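Local structure of 5-formaminoimidazole-4-carboxamide-1-(beta)-D-ribofuranosyl 5'-monophosphate synthetase (Methanocaldococcus jannaschii, 2R7L) at residues S26-H31 and V90-F95; N206-Y211 and C295-C300; G224-Y229 and R314-T319. The protein catalyses the ATP- and formate-dependent formylation of the purine intermediate AICAR to FAICAR without folates, working as a homohexamer. All coordinates share one frame; numbering follows the deposited sequence.

Interaction 1 of 3, residues S26-H31 and V90-F95. With AMZ (aminoimidazole 4-carboxamide ribonucleotide), chain F.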
loop_
_atom_site.group_PDB
_atom_site.type_symbol
_atom_site.label_atom_id
_atom_site.label_comp_id
_atom_site.label_asym_id
_atom_site.label_seq_id
_atom_site.Cartn_x
_atom_site.Cartn_y
_atom_site.Cartn_z
ATOM N N SER A 26 20.368 -14.725 -14.475
ATOM C CA SER A 26 19.908 -14.771 -15.855
ATOM C C SER A 26 18.516 -15.372 -15.907
ATOM O O SER A 26 17.977 -15.791 -14.884
ATOM C CB SER A 26 20.851 -15.635 -16.705
ATOM O OG SER A 26 20.503 -15.545 -18.076
ATOM N N HIS A 27 17.956 -15.430 -17.116
ATOM C CA HIS A 27 16.695 -16.128 -17.383
ATOM C C HIS A 27 15.477 -15.468 -16.737
ATOM O O HIS A 27 14.718 -14.774 -17.407
ATOM C CB HIS A 27 16.776 -17.592 -16.963
ATOM C CG HIS A 27 15.655 -18.428 -17.492
ATOM N ND1 HIS A 27 14.579 -18.805 -16.719
ATOM C CD2 HIS A 27 15.438 -18.954 -18.722
ATOM C CE1 HIS A 27 13.748 -19.531 -17.446
ATOM N NE2 HIS A 27 14.245 -19.635 -18.667
ATOM N N THR A 28 15.293 -15.709 -15.438
ATOM C CA THR A 28 14.168 -15.164 -14.683
ATOM C C THR A 28 14.605 -14.685 -13.295
ATOM O O THR A 28 13.775 -14.452 -12.422
ATOM C CB THR A 28 13.062 -16.221 -14.503
ATOM O OG1 THR A 28 13.656 -17.492 -14.196
ATOM C CG2 THR A 28 12.218 -16.352 -15.775
ATOM N N SER A 29 15.910 -14.531 -13.094
ATOM C CA SER A 29 16.439 -14.269 -11.760
ATOM C C SER A 29 15.940 -12.951 -11.155
ATOM O O SER A 29 15.758 -12.852 -9.943
ATOM C CB SER A 29 17.963 -14.305 -11.766
ATOM O OG SER A 29 18.476 -13.188 -12.465
ATOM N N LEU A 30 15.711 -11.946 -11.992
ATOM C CA LEU A 30 15.302 -10.629 -11.488
ATOM C C LEU A 30 14.102 -10.683 -10.548
ATOM O O LEU A 30 14.121 -10.043 -9.503
ATOM C CB LEU A 30 15.049 -9.641 -12.621
ATOM C CG LEU A 30 16.320 -9.059 -13.247
ATOM C CD1 LEU A 30 15.979 -8.151 -14.416
ATOM C CD2 LEU A 30 17.129 -8.323 -12.212
ATOM N N HIS A 31 13.070 -11.442 -10.903
ATOM C CA HIS A 31 11.909 -11.548 -10.028
ATOM C C HIS A 31 12.022 -12.705 -9.047
ATOM O O HIS A 31 11.348 -12.721 -8.020
ATOM C CB HIS A 31 10.585 -11.579 -10.806
ATOM C CG HIS A 31 10.436 -12.746 -11.733
ATOM N ND1 HIS A 31 9.969 -13.973 -11.318
ATOM C CD2 HIS A 31 10.664 -12.860 -13.063
ATOM C CE1 HIS A 31 9.933 -14.800 -12.346
ATOM N NE2 HIS A 31 10.339 -14.145 -13.419
ATOM N N VAL A 90 17.066 -21.790 -6.531
ATOM C CA VAL A 90 15.889 -21.844 -7.402
ATOM C C VAL A 90 16.358 -22.057 -8.845
ATOM O O VAL A 90 17.043 -21.207 -9.420
ATOM C CB VAL A 90 15.014 -20.571 -7.280
ATOM C CG1 VAL A 90 13.868 -20.596 -8.288
ATOM C CG2 VAL A 90 14.465 -20.447 -5.858
ATOM N N PRO A 91 16.018 -23.215 -9.420
ATOM C CA PRO A 91 16.521 -23.563 -10.739
ATOM C C PRO A 91 15.736 -22.887 -11.858
ATOM O O PRO A 91 14.539 -22.609 -11.714
ATOM C CB PRO A 91 16.310 -25.075 -10.792
ATOM C CG PRO A 91 15.089 -25.293 -9.975
ATOM C CD PRO A 91 15.143 -24.266 -8.866
ATOM N N HIS A 92 16.421 -22.621 -12.961
ATOM C CA HIS A 92 15.784 -22.097 -14.156
ATOM C C HIS A 92 16.558 -22.464 -15.430
ATOM O O HIS A 92 17.660 -23.021 -15.368
ATOM C CB HIS A 92 15.595 -20.584 -14.044
ATOM C CG HIS A 92 16.867 -19.820 -13.858
ATOM N ND1 HIS A 92 17.931 -19.923 -14.725
ATOM C CD2 HIS A 92 17.229 -18.906 -12.927
ATOM C CE1 HIS A 92 18.901 -19.117 -14.332
ATOM N NE2 HIS A 92 18.501 -18.490 -13.240
ATOM N N GLY A 93 15.970 -22.132 -16.578
ATOM C CA GLY A 93 16.528 -22.461 -17.890
ATOM C C GLY A 93 18.027 -22.293 -18.047
ATOM O O GLY A 93 18.725 -23.251 -18.384
ATOM N N SER A 94 18.517 -21.080 -17.810
ATOM C CA SER A 94 19.933 -20.770 -17.979
ATOM C C SER A 94 20.804 -21.526 -16.993
ATOM O O SER A 94 21.957 -21.833 -17.293
ATOM C CB SER A 94 20.196 -19.274 -17.809
ATOM O OG SER A 94 19.576 -18.522 -18.826
ATOM N N PHE A 95 20.260 -21.799 -15.810
ATOM C CA PHE A 95 21.016 -22.484 -14.776
ATOM C C PHE A 95 21.245 -23.940 -15.151
ATOM O O PHE A 95 22.366 -24.441 -15.074
ATOM C CB PHE A 95 20.308 -22.410 -13.424
ATOM C CG PHE A 95 20.894 -23.331 -12.395
ATOM C CD1 PHE A 95 22.127 -23.049 -11.820
ATOM C CD2 PHE A 95 20.230 -24.485 -12.019
ATOM C CE1 PHE A 95 22.681 -23.895 -10.884
ATOM C CE2 PHE A 95 20.777 -25.341 -11.085
ATOM C CZ PHE A 95 22.003 -25.045 -10.514
HETATM O O5 AMZ F . 11.631 -14.836 -22.282
HETATM C C6 AMZ F . 11.486 -16.038 -22.521
HETATM N N2 AMZ F . 10.331 -16.602 -22.861
HETATM C C3A AMZ F . 12.670 -16.989 -22.452
HETATM C C7A AMZ F . 12.686 -18.326 -22.806
HETATM N N3 AMZ F . 11.670 -19.057 -23.270
HETATM N N1 AMZ F . 13.890 -16.653 -22.051
HETATM C C5 AMZ F . 14.649 -17.753 -22.143
HETATM N N AMZ F . 13.913 -18.771 -22.604
HETATM C C1 AMZ F . 14.385 -20.158 -22.833
HETATM C C2 AMZ F . 14.971 -20.362 -24.231
HETATM C C3 AMZ F . 16.470 -20.313 -23.997
HETATM O O2 AMZ F . 17.114 -21.232 -24.878
HETATM O O1 AMZ F . 14.588 -21.668 -24.677
HETATM O O AMZ F . 15.452 -20.334 -21.887
HETATM C C AMZ F . 16.603 -20.839 -22.571
HETATM C C4 AMZ F . 17.835 -20.254 -21.853
HETATM O O3 AMZ F . 17.777 -18.831 -21.860
HETATM P P AMZ F . 19.083 -17.995 -22.169
HETATM O OP1 AMZ F . 20.159 -18.121 -21.152
HETATM O O4 AMZ F . 19.619 -18.465 -23.610
HETATM O OP2 AMZ F . 18.630 -16.448 -22.341
#
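His27 and His92 meet in a buried contact between two loops, which leave the neighbouring parallel strands 20-24 and 87-89 and run into helices 29-38 and 93-99. Their imidazoles are nearly parallel (19°) but barely overlap. CH-pi contacts do the packing instead: His27 CB lies over one face of the His92 ring, 3.7 Å from its centroid, and Gly93 CA lies 3.8 Å from the centroid of the His27 ring. Glycine suits position 93 because a CB there would collide with His27 NE2. A hydrogen bond of 3.0 Å between His27 ND1 and Thr28 OG1 restrains the rotation of the His27 ring, while His92 NE2 bonds to Leu24 O.

Both loops lie at the C-terminal edge of a Rossmann-like sheet, a customary place for a nucleotide. Here it is AICAR, held also by Arg264 and Ser266 of the second subunit. Ser94, in the first turn of its helix, gives its hydroxyl to the phosphate oxygen OP1, although the modelled separation is doubtfully short. Ser26 OG donates to Ser94 OG at 3.2 Å. The edge of the His27 ring meets the ribose, His27 CD2 lying 3.5 Å from the ring oxygen O.

Interaction 2 of 3, residues N206-Y211 and C295-C300. With ATP (adenosine-5'-triphosphate), chain E.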
loop_
_atom_site.group_PDB
_atom_site.type_symbol
_atom_site.label_atom_id
_atom_site.label_comp_id
_atom_site.label_asym_id
_atom_site.label_seq_id
_atom_site.Cartn_x
_atom_site.Cartn_y
_atom_site.Cartn_z
ATOM N N ASN A 206 -1.168 -17.766 -29.290
ATOM C CA ASN A 206 -0.241 -18.248 -28.273
ATOM C C ASN A 206 -0.587 -17.805 -26.847
ATOM O O ASN A 206 -0.734 -16.610 -26.558
ATOM C CB ASN A 206 1.177 -17.796 -28.605
ATOM C CG ASN A 206 2.214 -18.349 -27.639
ATOM O OD1 ASN A 206 3.202 -17.686 -27.352
ATOM N ND2 ASN A 206 2.000 -19.570 -27.148
ATOM N N PHE A 207 -0.713 -18.788 -25.966
ATOM C CA PHE A 207 -0.858 -18.554 -24.535
ATOM C C PHE A 207 0.132 -19.459 -23.837
ATOM O O PHE A 207 -0.056 -20.670 -23.810
ATOM C CB PHE A 207 -2.264 -18.935 -24.073
ATOM C CG PHE A 207 -3.346 -18.065 -24.643
ATOM C CD1 PHE A 207 -3.693 -16.876 -24.024
ATOM C CD2 PHE A 207 -4.031 -18.447 -25.792
ATOM C CE1 PHE A 207 -4.700 -16.072 -24.541
ATOM C CE2 PHE A 207 -5.031 -17.651 -26.315
ATOM C CZ PHE A 207 -5.363 -16.450 -25.684
ATOM N N CYS A 208 1.209 -18.876 -23.317
ATOM C CA CYS A 208 2.106 -19.596 -22.432
ATOM C C CYS A 208 1.576 -19.413 -21.012
ATOM O O CYS A 208 1.632 -18.324 -20.448
ATOM C CB CYS A 208 3.541 -19.088 -22.572
ATOM S SG CYS A 208 4.174 -19.110 -24.298
ATOM N N ILE A 209 1.033 -20.488 -20.455
ATOM C CA ILE A 209 0.309 -20.433 -19.192
ATOM C C ILE A 209 1.201 -20.845 -18.027
ATOM O O ILE A 209 1.742 -21.958 -17.994
ATOM C CB ILE A 209 -0.944 -21.327 -19.253
ATOM C CG1 ILE A 209 -1.794 -20.932 -20.472
ATOM C CG2 ILE A 209 -1.746 -21.209 -17.968
ATOM C CD1 ILE A 209 -2.739 -22.021 -20.971
ATOM N N HIS A 210 1.367 -19.935 -17.075
ATOM C CA HIS A 210 2.262 -20.186 -15.953
ATOM C C HIS A 210 1.481 -20.622 -14.714
ATOM O O HIS A 210 0.686 -19.858 -14.152
ATOM C CB HIS A 210 3.147 -18.967 -15.692
ATOM C CG HIS A 210 3.799 -18.428 -16.932
ATOM N ND1 HIS A 210 5.018 -18.878 -17.389
ATOM C CD2 HIS A 210 3.388 -17.490 -17.818
ATOM C CE1 HIS A 210 5.335 -18.236 -18.500
ATOM N NE2 HIS A 210 4.364 -17.385 -18.779
ATOM N N TYR A 211 1.689 -21.870 -14.312
ATOM C CA TYR A 211 1.002 -22.426 -13.151
ATOM C C TYR A 211 1.960 -22.521 -11.964
ATOM O O TYR A 211 3.177 -22.434 -12.121
ATOM C CB TYR A 211 0.473 -23.839 -13.434
ATOM C CG TYR A 211 -0.453 -24.018 -14.619
ATOM C CD1 TYR A 211 -1.819 -24.166 -14.433
ATOM C CD2 TYR A 211 0.046 -24.097 -15.921
ATOM C CE1 TYR A 211 -2.672 -24.361 -15.505
ATOM C CE2 TYR A 211 -0.800 -24.283 -17.004
ATOM C CZ TYR A 211 -2.156 -24.423 -16.784
ATOM O OH TYR A 211 -3.006 -24.607 -17.836
ATOM N N CYS A 295 4.911 -24.537 -16.724
ATOM C CA CYS A 295 4.331 -23.775 -17.821
ATOM C C CYS A 295 3.842 -24.699 -18.929
ATOM O O CYS A 295 4.554 -25.627 -19.329
ATOM C CB CYS A 295 5.390 -22.821 -18.373
ATOM S SG CYS A 295 4.894 -21.845 -19.805
ATOM N N LEU A 296 2.625 -24.455 -19.400
ATOM C CA LEU A 296 2.135 -25.073 -20.634
ATOM C C LEU A 296 2.177 -24.040 -21.752
ATOM O O LEU A 296 1.516 -22.999 -21.672
ATOM C CB LEU A 296 0.705 -25.604 -20.470
ATOM C CG LEU A 296 0.530 -26.798 -19.523
ATOM C CD1 LEU A 296 -0.874 -27.319 -19.596
ATOM C CD2 LEU A 296 1.523 -27.901 -19.832
ATOM N N GLN A 297 2.961 -24.320 -22.786
ATOM C CA GLN A 297 3.069 -23.423 -23.934
ATOM C C GLN A 297 2.115 -23.897 -25.015
ATOM O O GLN A 297 2.325 -24.935 -25.631
ATOM C CB GLN A 297 4.498 -23.399 -24.457
ATOM C CG GLN A 297 5.493 -22.901 -23.436
ATOM C CD GLN A 297 6.881 -23.416 -23.687
ATOM O OE1 GLN A 297 7.366 -24.286 -22.965
ATOM N NE2 GLN A 297 7.534 -22.893 -24.722
ATOM N N SER A 298 1.055 -23.140 -25.243
ATOM C CA SER A 298 -0.032 -23.644 -26.057
ATOM C C SER A 298 -0.467 -22.718 -27.185
ATOM O O SER A 298 -0.048 -21.562 -27.265
ATOM C CB SER A 298 -1.225 -23.970 -25.166
ATOM O OG SER A 298 -1.736 -22.794 -24.565
ATOM N N LEU A 299 -1.303 -23.250 -28.069
ATOM C CA LEU A 299 -1.902 -22.466 -29.130
ATOM C C LEU A 299 -3.388 -22.744 -29.123
ATOM O O LEU A 299 -3.810 -23.893 -29.066
ATOM C CB LEU A 299 -1.287 -22.810 -30.491
ATOM C CG LEU A 299 0.161 -22.346 -30.686
ATOM C CD1 LEU A 299 0.866 -23.129 -31.799
ATOM C CD2 LEU A 299 0.213 -20.849 -30.956
ATOM N N CYS A 300 -4.179 -21.683 -29.141
ATOM C CA CYS A 300 -5.620 -21.826 -29.093
ATOM C C CYS A 300 -6.166 -21.797 -30.515
ATOM O O CYS A 300 -6.074 -20.780 -31.201
ATOM C CB CYS A 300 -6.253 -20.713 -28.247
ATOM S SG CYS A 300 -8.032 -20.931 -27.999
HETATM P PG ATP E . 11.497 -21.339 -26.310
HETATM O O1G ATP E . 12.190 -21.745 -25.029
HETATM O O2G ATP E . 10.012 -21.076 -26.161
HETATM O O3G ATP E . 12.236 -20.272 -27.083
HETATM P PB ATP E . 10.740 -23.997 -27.008
HETATM O O1B ATP E . 10.043 -23.906 -25.673
HETATM O O2B ATP E . 11.629 -25.191 -27.277
HETATM O O3B ATP E . 11.613 -22.656 -27.253
HETATM P PA ATP E . 9.692 -24.484 -29.644
HETATM O O1A ATP E . 8.986 -25.813 -29.719
HETATM O O2A ATP E . 11.102 -24.300 -30.135
HETATM O O3A ATP E . 9.570 -23.935 -28.122
HETATM O "O5'" ATP E . 8.770 -23.430 -30.421
HETATM C "C5'" ATP E . 9.325 -22.197 -30.847
HETATM C "C4'" ATP E . 8.224 -21.406 -31.533
HETATM O "O4'" ATP E . 7.823 -22.056 -32.744
HETATM C "C3'" ATP E . 6.963 -21.305 -30.693
HETATM O "O3'" ATP E . 7.009 -20.202 -29.784
HETATM C "C2'" ATP E . 5.878 -21.145 -31.740
HETATM O "O2'" ATP E . 5.744 -19.774 -32.112
HETATM C "C1'" ATP E . 6.410 -21.925 -32.936
HETATM N N9 ATP E . 5.815 -23.274 -32.894
HETATM C C8 ATP E . 6.320 -24.317 -32.207
HETATM N N7 ATP E . 5.539 -25.415 -32.355
HETATM C C5 ATP E . 4.519 -25.082 -33.168
HETATM C C6 ATP E . 3.347 -25.779 -33.740
HETATM N N6 ATP E . 3.098 -27.083 -33.464
HETATM N N1 ATP E . 2.525 -25.061 -34.531
HETATM C C2 ATP E . 2.757 -23.758 -34.808
HETATM N N3 ATP E . 3.806 -23.069 -34.330
HETATM C C4 ATP E . 4.698 -23.663 -33.509
#
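Phe207 and Ser298 form a hydrogen-bonded pair in which each carbonyl oxygen takes two donors from the opposite strand. Ser298 O accepts Phe207 N and the amide Asn206 ND2, the latter at 2.9 Å, while Phe207 O accepts Ser298 N and the hydroxyl Ser298 OG at 2.8 Å. These strands are antiparallel neighbours in the larger antiparallel sheet of the ATP-grasp fold. The serine hydroxyl, between its own backbone N and carbonyl carbon (chi1 65°), approaches Phe207 O in the carbonyl plane, whereas Ser298 N comes from above that plane. Asparagine suits 206 because its other amide atom, OD1, takes the backbone N of Arg228 on the next strand.

Ile209 and Leu296, the next hydrogen-bonded pair, turn to the same face as Phe207 and pack on helix 268-285. Tyr211 CE2 also reaches Leu296 CG, at 3.8 Å. The other face carries Cys208, His210, Cys295, Gln297 and Leu299. The small Cys295 fits beside the His210 ring, its SG 3.8 Å from the buried His210 ND1, which has no polar partner; His210 NE2 bonds Asp226 OD1.

Leu299 CD1 touches the adenine at C2, 3.6 Å away. Gln297, a predicted magnesium ligand, donates NE2 to ATP O1B at 2.9 Å, nearly straight at 168°.

Interaction 3 of 3, residues G224-Y229 and R314-T319. With AMZ (aminoimidazole 4-carboxamide ribonucleotide), chain F; ATP (adenosine-5'-triphosphate), chain E.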
loop_
_atom_site.group_PDB
_atom_site.type_symbol
_atom_site.label_atom_id
_atom_site.label_comp_id
_atom_site.label_asym_id
_atom_site.label_seq_id
_atom_site.Cartn_x
_atom_site.Cartn_y
_atom_site.Cartn_z
ATOM N N GLY A 224 -0.237 -16.502 -14.297
ATOM C CA GLY A 224 -0.222 -15.561 -15.409
ATOM C C GLY A 224 0.020 -16.188 -16.768
ATOM O O GLY A 224 0.117 -17.417 -16.894
ATOM N N MET A 225 0.123 -15.336 -17.791
ATOM C CA MET A 225 0.250 -15.799 -19.173
ATOM C C MET A 225 0.978 -14.759 -19.997
ATOM O O MET A 225 0.814 -13.551 -19.773
ATOM C CB MET A 225 -1.135 -15.997 -19.810
ATOM C CG MET A 225 -2.075 -16.926 -19.073
ATOM S SD MET A 225 -3.634 -17.042 -19.983
ATOM C CE MET A 225 -4.573 -18.143 -18.924
ATOM N N ASP A 226 1.748 -15.231 -20.970
ATOM C CA ASP A 226 2.383 -14.358 -21.955
ATOM C C ASP A 226 2.261 -14.971 -23.347
ATOM O O ASP A 226 1.964 -16.161 -23.500
ATOM C CB ASP A 226 3.868 -14.145 -21.626
ATOM C CG ASP A 226 4.709 -15.406 -21.852
ATOM O OD1 ASP A 226 4.582 -16.346 -21.039
ATOM O OD2 ASP A 226 5.507 -15.453 -22.826
ATOM N N LYS A 227 2.481 -14.147 -24.362
ATOM C CA LYS A 227 2.691 -14.656 -25.706
ATOM C C LYS A 227 4.119 -14.321 -26.106
ATOM O O LYS A 227 4.645 -13.271 -25.730
ATOM C CB LYS A 227 1.659 -14.099 -26.691
ATOM C CG LYS A 227 1.840 -12.654 -27.079
ATOM C CD LYS A 227 1.022 -12.329 -28.315
ATOM C CE LYS A 227 1.440 -11.004 -28.904
ATOM N NZ LYS A 227 0.959 -10.829 -30.293
ATOM N N ARG A 228 4.753 -15.228 -26.841
ATOM C CA ARG A 228 6.154 -15.071 -27.203
ATOM C C ARG A 228 6.337 -13.951 -28.207
ATOM O O ARG A 228 5.441 -13.667 -29.004
ATOM C CB ARG A 228 6.706 -16.361 -27.808
ATOM C CG ARG A 228 6.559 -17.587 -26.937
ATOM C CD ARG A 228 7.245 -17.380 -25.605
ATOM N NE ARG A 228 7.763 -18.631 -25.070
ATOM C CZ ARG A 228 7.852 -18.913 -23.775
ATOM N NH1 ARG A 228 7.448 -18.032 -22.870
ATOM N NH2 ARG A 228 8.343 -20.082 -23.386
ATOM N N TYR A 229 7.515 -13.333 -28.163
ATOM C CA TYR A 229 7.913 -12.298 -29.106
ATOM C C TYR A 229 9.222 -12.811 -29.682
ATOM O O TYR A 229 10.271 -12.748 -29.029
ATOM C CB TYR A 229 8.113 -10.970 -28.375
ATOM C CG TYR A 229 8.040 -9.739 -29.235
ATOM C CD1 TYR A 229 7.178 -9.679 -30.315
ATOM C CD2 TYR A 229 8.801 -8.618 -28.944
ATOM C CE1 TYR A 229 7.093 -8.562 -31.094
ATOM C CE2 TYR A 229 8.714 -7.477 -29.721
ATOM C CZ TYR A 229 7.857 -7.465 -30.797
ATOM O OH TYR A 229 7.753 -6.356 -31.596
ATOM N N ARG A 314 9.988 -26.386 -14.573
ATOM C CA ARG A 314 10.373 -25.341 -13.643
ATOM C C ARG A 314 9.902 -23.993 -14.192
ATOM O O ARG A 314 9.022 -23.947 -15.047
ATOM C CB ARG A 314 11.879 -25.368 -13.384
ATOM C CG ARG A 314 12.701 -25.768 -14.584
ATOM C CD ARG A 314 12.672 -24.694 -15.631
ATOM N NE ARG A 314 13.293 -25.145 -16.866
ATOM C CZ ARG A 314 13.491 -24.370 -17.923
ATOM N NH1 ARG A 314 14.066 -24.868 -19.012
ATOM N NH2 ARG A 314 13.117 -23.097 -17.886
ATOM N N VAL A 315 10.480 -22.900 -13.712
ATOM C CA VAL A 315 9.991 -21.581 -14.090
ATOM C C VAL A 315 10.326 -21.270 -15.550
ATOM O O VAL A 315 11.460 -21.450 -15.975
ATOM C CB VAL A 315 10.521 -20.478 -13.138
ATOM C CG1 VAL A 315 12.039 -20.317 -13.266
ATOM C CG2 VAL A 315 9.788 -19.155 -13.369
ATOM N N ASP A 316 9.317 -20.829 -16.305
ATOM C CA ASP A 316 9.481 -20.431 -17.703
ATOM C C ASP A 316 9.815 -18.942 -17.832
ATOM O O ASP A 316 9.342 -18.114 -17.045
ATOM C CB ASP A 316 8.210 -20.762 -18.496
ATOM C CG ASP A 316 8.286 -20.300 -19.950
ATOM O OD1 ASP A 316 8.627 -21.130 -20.819
ATOM O OD2 ASP A 316 8.018 -19.110 -20.224
ATOM N N GLY A 317 10.615 -18.604 -18.839
ATOM C CA GLY A 317 11.076 -17.228 -19.040
ATOM C C GLY A 317 9.977 -16.189 -19.174
ATOM O O GLY A 317 10.198 -15.010 -18.911
ATOM N N GLY A 318 8.793 -16.620 -19.597
ATOM C CA GLY A 318 7.688 -15.701 -19.825
ATOM C C GLY A 318 7.089 -15.072 -18.575
ATOM O O GLY A 318 6.288 -14.132 -18.675
ATOM N N THR A 319 7.457 -15.597 -17.402
ATOM C CA THR A 319 7.021 -15.026 -16.128
ATOM C C THR A 319 7.580 -13.620 -15.958
ATOM O O THR A 319 7.103 -12.851 -15.129
ATOM C CB THR A 319 7.443 -15.884 -14.914
ATOM O OG1 THR A 319 8.834 -16.202 -15.016
ATOM C CG2 THR A 319 6.639 -17.179 -14.846
HETATM O O5 AMZ F . 11.631 -14.836 -22.282
HETATM C C6 AMZ F . 11.486 -16.038 -22.521
HETATM N N2 AMZ F . 10.331 -16.602 -22.861
HETATM C C3A AMZ F . 12.670 -16.989 -22.452
HETATM C C7A AMZ F . 12.686 -18.326 -22.806
HETATM N N3 AMZ F . 11.670 -19.057 -23.270
HETATM N N1 AMZ F . 13.890 -16.653 -22.051
HETATM C C5 AMZ F . 14.649 -17.753 -22.143
HETATM N N AMZ F . 13.913 -18.771 -22.604
HETATM C C1 AMZ F . 14.385 -20.158 -22.833
HETATM C C2 AMZ F . 14.971 -20.362 -24.231
HETATM C C3 AMZ F . 16.470 -20.313 -23.997
HETATM O O2 AMZ F . 17.114 -21.232 -24.878
HETATM O O1 AMZ F . 14.588 -21.668 -24.677
HETATM O O AMZ F . 15.452 -20.334 -21.887
HETATM C C AMZ F . 16.603 -20.839 -22.571
HETATM C C4 AMZ F . 17.835 -20.254 -21.853
HETATM O O3 AMZ F . 17.777 -18.831 -21.860
HETATM P P AMZ F . 19.083 -17.995 -22.169
HETATM O OP1 AMZ F . 20.159 -18.121 -21.152
HETATM O O4 AMZ F . 19.619 -18.465 -23.610
HETATM O OP2 AMZ F . 18.630 -16.448 -22.341
HETATM P PG ATP E . 11.497 -21.339 -26.310
HETATM O O1G ATP E . 12.190 -21.745 -25.029
HETATM O O2G ATP E . 10.012 -21.076 -26.161
HETATM O O3G ATP E . 12.236 -20.272 -27.083
HETATM P PB ATP E . 10.740 -23.997 -27.008
HETATM O O1B ATP E . 10.043 -23.906 -25.673
HETATM O O2B ATP E . 11.629 -25.191 -27.277
HETATM O O3B ATP E . 11.613 -22.656 -27.253
HETATM P PA ATP E . 9.692 -24.484 -29.644
HETATM O O1A ATP E . 8.986 -25.813 -29.719
HETATM O O2A ATP E . 11.102 -24.300 -30.135
HETATM O O3A ATP E . 9.570 -23.935 -28.122
HETATM O "O5'" ATP E . 8.770 -23.430 -30.421
HETATM C "C5'" ATP E . 9.325 -22.197 -30.847
HETATM C "C4'" ATP E . 8.224 -21.406 -31.533
HETATM O "O4'" ATP E . 7.823 -22.056 -32.744
HETATM C "C3'" ATP E . 6.963 -21.305 -30.693
HETATM O "O3'" ATP E . 7.009 -20.202 -29.784
HETATM C "C2'" ATP E . 5.878 -21.145 -31.740
HETATM O "O2'" ATP E . 5.744 -19.774 -32.112
HETATM C "C1'" ATP E . 6.410 -21.925 -32.936
HETATM N N9 ATP E . 5.815 -23.274 -32.894
HETATM C C8 ATP E . 6.320 -24.317 -32.207
HETATM N N7 ATP E . 5.539 -25.415 -32.355
HETATM C C5 ATP E . 4.519 -25.082 -33.168
HETATM C C6 ATP E . 3.347 -25.779 -33.740
HETATM N N6 ATP E . 3.098 -27.083 -33.464
HETATM N N1 ATP E . 2.525 -25.061 -34.531
HETATM C C2 ATP E . 2.757 -23.758 -34.808
HETATM N N3 ATP E . 3.806 -23.069 -34.330
HETATM C C4 ATP E . 4.698 -23.663 -33.509
#
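Asp226, in segment 224-229 of strand 219-230, and Gly318, in a 3-10 turn of the loop 314-319, bring the two backbones closest, their CA atoms 5.9 Å apart. The strand belongs to the larger antiparallel sheet of the ATP-grasp fold, and the loop follows its edge strand 306-312. Side chains make the hydrogen bonds between them. Asp316 first shapes its own loop: Asp316 OD2 accepts Gly318 N at 2.7 Å, an Asx turn, and Asp316 O takes both N and OG1 of Thr319. Aspartate suits this place because its carboxylate can turn the backbone and still meet a charge.

That charge is Arg228. Guanidinium and carboxylate meet tip to tip and nearly coplanar, 11° apart, in an end-on salt bridge. Arg228 NH2 reaches Asp316 OD1 at 2.8 Å and Arg228 NH1 reaches Asp316 OD2 at 2.9 Å, each carboxylate oxygen accepting on its syn lone pair. Arg228 NH1 also bonds Asp226 OD2 at 3.2 Å, so the arginine links two acids that would otherwise probably repel, while Asp226 OD1 turns to His210 NE2. The arginine chain bends at chi2 (-58°), which brings CD round toward the loop. An alanine here would probably leave Asp316 and Asp226 without their shared positive partner and ATP O2G without the weak bonds from this guanidinium.

Both glycines answer to crowding. A CB on Gly318 would strike Asp226 OD1, and one on Gly317 would strike the imidazole of AICAR at C3A. Arg228 stands between the two ligands. Arg228 NE and NH2 make weak, long bonds to ATP O2G, 3.5 Å and 3.4 Å. Above one face of the guanidinium, toward its rim, sits the carboxamide nitrogen N2 of AICAR, 3.2 Å from Arg228 NH1.

Overall arrangement
From the N terminus, interaction 1 comes first and closes a loop of 58 residues within the Rossmann-like part, before the other two open. Interactions 2 and 3 then cross: 206-211 and 224-229 come in turn on adjacent strands of the ATP-grasp sheet, and their partners 295-300 and 314-319 follow in the same order. Their centres are 8 Å apart, and both touch ATP. Interactions 1 and 2 do not meet, their nearest atoms being about 8 Å apart; interaction 3 bridges them. Its loop 314-319 packs against 26-31 and 90-95, with Val315 O 3.3 Å from His27 CE1, and interactions 1 and 3 both touch AICAR.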